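Local coordinates for catalytic domain of the nuclear inclusion protein A (nia) (Tobacco etch virus, PDB 1LVM) that probably cleaves the viral polyprotein at specific sites, as a chymotrypsin-type cysteine protease of peptidase family C4, at residues A[43-48]-A[197-202]; A[47-52]-A[100-105]. The protein carries 1 engineered substitution. All coordinates share one frame; numbering follows the deposited sequence.

Contact 1 of 2, residues A[43-48]-A[197-202]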
loop_
_atom_site.group_PDB
_atom_site.type_symbol
_atom_site.label_atom_id
_atom_site.label_comp_id
_atom_site.label_asym_id
_atom_site.label_seq_id
_atom_site.Cartn_x
_atom_site.Cartn_y
_atom_site.Cartn_z
ATOM N N ILE A 43 0.808 4.057 3.512
ATOM C CA ILE A 43 0.711 5.399 2.957
ATOM C C ILE A 43 0.001 6.288 3.981
ATOM O O ILE A 43 -1.149 6.018 4.369
ATOM C CB ILE A 43 -0.111 5.385 1.669
ATOM C CG1 ILE A 43 0.579 4.470 0.641
ATOM C CG2 ILE A 43 -0.269 6.849 1.116
ATOM C CD1 ILE A 43 -0.320 3.934 -0.473
ATOM N N GLY A 44 0.673 7.344 4.423
ATOM C CA GLY A 44 0.084 8.218 5.426
ATOM C C GLY A 44 -0.863 9.235 4.843
ATOM O O GLY A 44 -0.680 9.705 3.720
ATOM N N PHE A 45 -1.918 9.544 5.578
ATOM C CA PHE A 45 -2.932 10.511 5.134
ATOM C C PHE A 45 -3.610 11.008 6.409
ATOM O O PHE A 45 -4.351 10.272 7.092
ATOM C CB PHE A 45 -3.976 9.848 4.221
ATOM C CG PHE A 45 -4.953 10.836 3.608
ATOM C CD1 PHE A 45 -6.101 11.213 4.294
ATOM C CD2 PHE A 45 -4.713 11.369 2.330
ATOM C CE1 PHE A 45 -7.014 12.103 3.724
ATOM C CE2 PHE A 45 -5.614 12.251 1.730
ATOM C CZ PHE A 45 -6.790 12.635 2.414
ATOM N N GLY A 46 -3.334 12.246 6.768
ATOM C CA GLY A 46 -3.886 12.709 8.018
ATOM C C GLY A 46 -3.377 11.833 9.150
ATOM O O GLY A 46 -2.192 11.444 9.225
ATOM N N PRO A 47 -4.304 11.420 10.053
ATOM C CA PRO A 47 -3.931 10.591 11.192
ATOM C C PRO A 47 -3.908 9.107 10.823
ATOM O O PRO A 47 -3.714 8.236 11.685
ATOM C CB PRO A 47 -5.046 10.889 12.171
ATOM C CG PRO A 47 -6.207 10.976 11.346
ATOM C CD PRO A 47 -5.732 11.773 10.114
ATOM N N PHE A 48 -4.104 8.829 9.534
ATOM C CA PHE A 48 -4.178 7.428 9.070
ATOM C C PHE A 48 -2.968 6.922 8.352
ATOM O O PHE A 48 -2.162 7.699 7.799
ATOM C CB PHE A 48 -5.355 7.272 8.094
ATOM C CG PHE A 48 -6.675 7.842 8.601
ATOM C CD1 PHE A 48 -7.143 7.503 9.880
ATOM C CD2 PHE A 48 -7.437 8.696 7.815
ATOM C CE1 PHE A 48 -8.362 8.020 10.364
ATOM C CE2 PHE A 48 -8.665 9.231 8.269
ATOM C CZ PHE A 48 -9.133 8.890 9.563
ATOM N N LEU A 197 -14.382 7.881 2.169
ATOM C CA LEU A 197 -14.015 7.134 3.374
ATOM C C LEU A 197 -12.902 7.833 4.171
ATOM O O LEU A 197 -12.953 7.876 5.391
ATOM C CB LEU A 197 -13.583 5.709 2.976
ATOM C CG LEU A 197 -13.049 4.864 4.147
ATOM C CD1 LEU A 197 -14.192 4.663 5.217
ATOM C CD2 LEU A 197 -12.639 3.530 3.583
ATOM N N LEU A 198 -11.893 8.378 3.489
ATOM C CA LEU A 198 -10.818 9.040 4.215
ATOM C C LEU A 198 -11.166 10.347 4.843
ATOM O O LEU A 198 -10.479 10.759 5.754
ATOM C CB LEU A 198 -9.592 9.318 3.281
ATOM C CG LEU A 198 -8.963 8.088 2.617
ATOM C CD1 LEU A 198 -7.857 8.576 1.636
ATOM C CD2 LEU A 198 -8.290 7.166 3.655
ATOM N N THR A 199 -12.208 11.005 4.324
ATOM C CA THR A 199 -12.587 12.347 4.778
ATOM C C THR A 199 -13.933 12.486 5.467
ATOM O O THR A 199 -14.309 13.594 5.797
ATOM C CB THR A 199 -12.617 13.261 3.609
ATOM O OG1 THR A 199 -13.581 12.744 2.668
ATOM C CG2 THR A 199 -11.259 13.287 2.950
ATOM N N ASN A 200 -14.640 11.380 5.707
ATOM C CA ASN A 200 -15.974 11.439 6.331
ATOM C C ASN A 200 -16.022 10.426 7.481
ATOM O O ASN A 200 -16.138 9.199 7.303
ATOM C CB ASN A 200 -17.056 11.144 5.244
ATOM C CG ASN A 200 -18.476 11.032 5.805
ATOM O OD1 ASN A 200 -18.662 10.925 7.013
ATOM N ND2 ASN A 200 -19.491 11.033 4.908
ATOM N N GLN A 201 -15.988 10.926 8.707
ATOM C CA GLN A 201 -15.964 9.966 9.777
ATOM C C GLN A 201 -17.197 9.099 9.867
ATOM O O GLN A 201 -17.119 7.990 10.344
ATOM C CB GLN A 201 -15.588 10.641 11.103
ATOM C CG GLN A 201 -16.432 11.772 11.585
ATOM C CD GLN A 201 -15.902 12.289 12.910
ATOM O OE1 GLN A 201 -16.637 12.893 13.695
ATOM N NE2 GLN A 201 -14.608 12.048 13.166
ATOM N N GLU A 202 -18.315 9.555 9.312
ATOM C CA GLU A 202 -19.541 8.742 9.349
ATOM C C GLU A 202 -19.352 7.411 8.614
ATOM O O GLU A 202 -19.995 6.406 8.935
ATOM C CB GLU A 202 -20.693 9.492 8.678
ATOM C CG GLU A 202 -21.193 10.681 9.439
ATOM C CD GLU A 202 -21.965 10.271 10.654
ATOM O OE1 GLU A 202 -22.996 9.576 10.496
ATOM O OE2 GLU A 202 -21.532 10.644 11.760
#
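Leu198, in the last turn of helix 194-199, packs against Phe45 and Phe48 at the tip of a β-hairpin. The apolar part lies between Leu198 and Phe45. One methyl, Leu198 CD1, sits almost exactly above the middle of the Phe45 ring, 4.0 Å from its centroid and 4° off the ring normal, a CH-π contact. Leu198 CB adds a second touch, 3.8 Å from Phe45 CE1, so the leucine touches the ring with its methyl over the centre and with CB near CE1. The ring is brought to the helix by a first torsion that sets CG anti to the backbone N of Phe45 (chi1 -173°). Thr199 makes a looser contact, its CG2 methyl 4.5 Å from Phe45 CE1, while its hydroxyl is bonded back to the carbonyl of Met195 within the helix.

Phe48 meets the backbone instead. Its CE2 carbon approaches Leu198 O at 3.5 Å, with the oxygen near the ring plane and therefore beside the partly positive C-H rim. The ring's position is further defined by Pro47, whose CG lies 3.7 Å above the ring plane, and by an encounter with the ring of Trp206.

No hydrogen bond links the two segments; within 43-48, Phe45 N bonds to Phe48 O at 2.9 Å and Phe48 N to Phe45 O at 2.8 Å, closing a type II' turn whose first corner, Gly46, has positive phi. The tight turn sends both aromatic side chains toward the helix. The arrangement is a two-residue β-hairpin of the N-terminal sheet covered by a helix that follows the last strand of the C-terminal barrel, comparable to the way the C-terminal helix of chymotrypsin packs back on the N-terminal barrel.

Contact 2 of 2, residues A[47-52]-A[100-105]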
loop_
_atom_site.group_PDB
_atom_site.type_symbol
_atom_site.label_atom_id
_atom_site.label_comp_id
_atom_site.label_asym_id
_atom_site.label_seq_id
_atom_site.Cartn_x
_atom_site.Cartn_y
_atom_site.Cartn_z
ATOM N N PRO A 47 -4.304 11.420 10.053
ATOM C CA PRO A 47 -3.931 10.591 11.192
ATOM C C PRO A 47 -3.908 9.107 10.823
ATOM O O PRO A 47 -3.714 8.236 11.685
ATOM C CB PRO A 47 -5.046 10.889 12.171
ATOM C CG PRO A 47 -6.207 10.976 11.346
ATOM C CD PRO A 47 -5.732 11.773 10.114
ATOM N N PHE A 48 -4.104 8.829 9.534
ATOM C CA PHE A 48 -4.178 7.428 9.070
ATOM C C PHE A 48 -2.968 6.922 8.352
ATOM O O PHE A 48 -2.162 7.699 7.799
ATOM C CB PHE A 48 -5.355 7.272 8.094
ATOM C CG PHE A 48 -6.675 7.842 8.601
ATOM C CD1 PHE A 48 -7.143 7.503 9.880
ATOM C CD2 PHE A 48 -7.437 8.696 7.815
ATOM C CE1 PHE A 48 -8.362 8.020 10.364
ATOM C CE2 PHE A 48 -8.665 9.231 8.269
ATOM C CZ PHE A 48 -9.133 8.890 9.563
ATOM N N ILE A 49 -2.816 5.592 8.350
ATOM C CA ILE A 49 -1.781 4.940 7.542
ATOM C C ILE A 49 -2.598 3.849 6.776
ATOM O O ILE A 49 -3.270 3.015 7.374
ATOM C CB ILE A 49 -0.689 4.261 8.370
ATOM C CG1 ILE A 49 0.145 5.341 9.082
ATOM C CG2 ILE A 49 0.261 3.413 7.421
ATOM C CD1 ILE A 49 1.397 4.766 9.800
ATOM N N ILE A 50 -2.526 3.880 5.461
ATOM C CA ILE A 50 -3.281 2.933 4.597
ATOM C C ILE A 50 -2.274 1.869 4.266
ATOM O O ILE A 50 -1.173 2.200 3.817
ATOM C CB ILE A 50 -3.728 3.626 3.268
ATOM C CG1 ILE A 50 -4.736 4.736 3.574
ATOM C CG2 ILE A 50 -4.419 2.557 2.315
ATOM C CD1 ILE A 50 -4.718 5.852 2.614
ATOM N N THR A 51 -2.613 0.610 4.505
ATOM C CA THR A 51 -1.639 -0.464 4.266
ATOM C C THR A 51 -2.352 -1.790 3.988
ATOM O O THR A 51 -3.607 -1.825 3.817
ATOM C CB THR A 51 -0.627 -0.569 5.429
ATOM O OG1 THR A 51 0.411 -1.485 5.078
ATOM C CG2 THR A 51 -1.318 -1.079 6.779
ATOM N N ASN A 52 -1.580 -2.857 3.902
ATOM C CA ASN A 52 -2.193 -4.164 3.593
ATOM C C ASN A 52 -2.870 -4.771 4.823
ATOM O O ASN A 52 -2.321 -4.725 5.910
ATOM C CB ASN A 52 -1.100 -5.155 3.161
ATOM C CG ASN A 52 -0.318 -4.657 1.972
ATOM O OD1 ASN A 52 0.634 -3.864 2.112
ATOM N ND2 ASN A 52 -0.713 -5.116 0.785
ATOM N N PRO A 100 2.832 12.143 14.742
ATOM C CA PRO A 100 2.678 13.327 13.868
ATOM C C PRO A 100 1.803 12.987 12.639
ATOM O O PRO A 100 2.162 12.100 11.866
ATOM C CB PRO A 100 4.107 13.636 13.448
ATOM C CG PRO A 100 4.979 12.992 14.531
ATOM C CD PRO A 100 4.242 11.741 14.890
ATOM N N PRO A 101 0.676 13.675 12.452
ATOM C CA PRO A 101 -0.164 13.373 11.307
ATOM C C PRO A 101 0.464 13.793 9.983
ATOM O O PRO A 101 1.392 14.596 9.946
ATOM C CB PRO A 101 -1.434 14.148 11.575
ATOM C CG PRO A 101 -0.876 15.372 12.364
ATOM C CD PRO A 101 0.069 14.707 13.304
ATOM N N PHE A 102 -0.045 13.190 8.912
ATOM C CA PHE A 102 0.422 13.501 7.541
ATOM C C PHE A 102 -0.471 14.531 6.899
ATOM O O PHE A 102 -1.581 14.817 7.364
ATOM C CB PHE A 102 0.347 12.205 6.693
ATOM C CG PHE A 102 1.262 11.155 7.177
ATOM C CD1 PHE A 102 2.594 11.150 6.776
ATOM C CD2 PHE A 102 0.794 10.140 8.018
ATOM C CE1 PHE A 102 3.469 10.139 7.200
ATOM C CE2 PHE A 102 1.666 9.113 8.442
ATOM C CZ PHE A 102 3.008 9.128 8.023
ATOM N N PRO A 103 -0.039 15.086 5.750
ATOM C CA PRO A 103 -0.947 16.063 5.152
ATOM C C PRO A 103 -2.100 15.242 4.521
ATOM O O PRO A 103 -2.148 13.983 4.649
ATOM C CB PRO A 103 -0.081 16.721 4.053
ATOM C CG PRO A 103 1.274 16.336 4.337
ATOM C CD PRO A 103 1.293 15.081 5.129
ATOM N N GLN A 104 -3.032 15.952 3.907
ATOM C CA GLN A 104 -4.185 15.315 3.251
ATOM C C GLN A 104 -4.394 15.779 1.802
ATOM O O GLN A 104 -5.535 16.054 1.387
ATOM C CB GLN A 104 -5.446 15.556 4.091
ATOM C CG GLN A 104 -5.419 14.793 5.397
ATOM C CD GLN A 104 -6.579 15.102 6.288
ATOM O OE1 GLN A 104 -6.407 15.557 7.407
ATOM N NE2 GLN A 104 -7.762 14.853 5.803
ATOM N N LYS A 105 -3.288 15.879 1.077
ATOM C CA LYS A 105 -3.304 16.327 -0.289
ATOM C C LYS A 105 -3.352 15.199 -1.328
ATOM O O LYS A 105 -3.725 15.435 -2.454
ATOM C CB LYS A 105 -2.070 17.170 -0.559
ATOM C CG LYS A 105 -2.147 18.611 0.169
ATOM C CD LYS A 105 -1.202 18.755 1.342
ATOM C CE LYS A 105 -1.191 20.208 1.884
ATOM N NZ LYS A 105 -0.378 20.413 3.161
#
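Ile49 and Phe102 cross at a slant, each bringing the outer part of its side chain toward the other although neither CB points straight across. The CG1 methylene of Ile49 comes within 4.1 Å of Phe102 CE2, approaching the ring from an oblique direction. Ile49 CG1 lies opposite its own carbonyl carbon across the CA-CB bond (chi1 -69°), and this leaves CG1 as the branch that meets the aromatic ring. The CD2-CE2 side of the ring also meets main chain: Phe102 CD2 is 3.8 Å from Phe48 O, again obliquely.

Strand 48-51 runs between strands 36-45 and 91-94 in the N-terminal sheet of the chymotrypsin-like double β-barrel, and segment 100-105 belongs to the connection that leads from this sheet to the first strand of the C-terminal barrel. Phe102 reaches from this connection to the sheet, where Cys27 touches both it and Ile49, and Leu29 and Met95 also pack on Ile49.

The two prolines are turned differently. Pro47 directs its CB away from the loop and presents its backbone side, with Pro47 N 4.2 Å from Pro101 CB. The backbones run nearest here, the CA atoms of Pro47 and Pro101 being 4.7 Å apart. The CB of Phe48 likewise points away from segment 100-105, and the residue contributes its carbonyl oxygen instead. Gln104 brings the end of its side chain near the turn, where it touches Phe45.

Overall arrangement
Contacts 1 and 2 share Pro47 and Phe48, and their centres lie about 7 Å apart. Both are largely buried and use the hairpin of strands 36-45 and 48-51, although each has an exposed residue at its margin. Contact 1 joins the hairpin to helix 194-199 through aromatic faces and edges; contact 2 joins it to the extended, proline-rich interbarrel connection, with oblique touches of an isoleucine methylene and a backbone carbonyl on a phenylalanine ring. Neither has a hydrogen bond across its own segments. Between the contacts, however, Gly46 O probably accepts one from Phe102 N (2.8 Å), tying turn to loop, and Ile43 N probably bonds to Ile50 O (2.7 Å) within the hairpin.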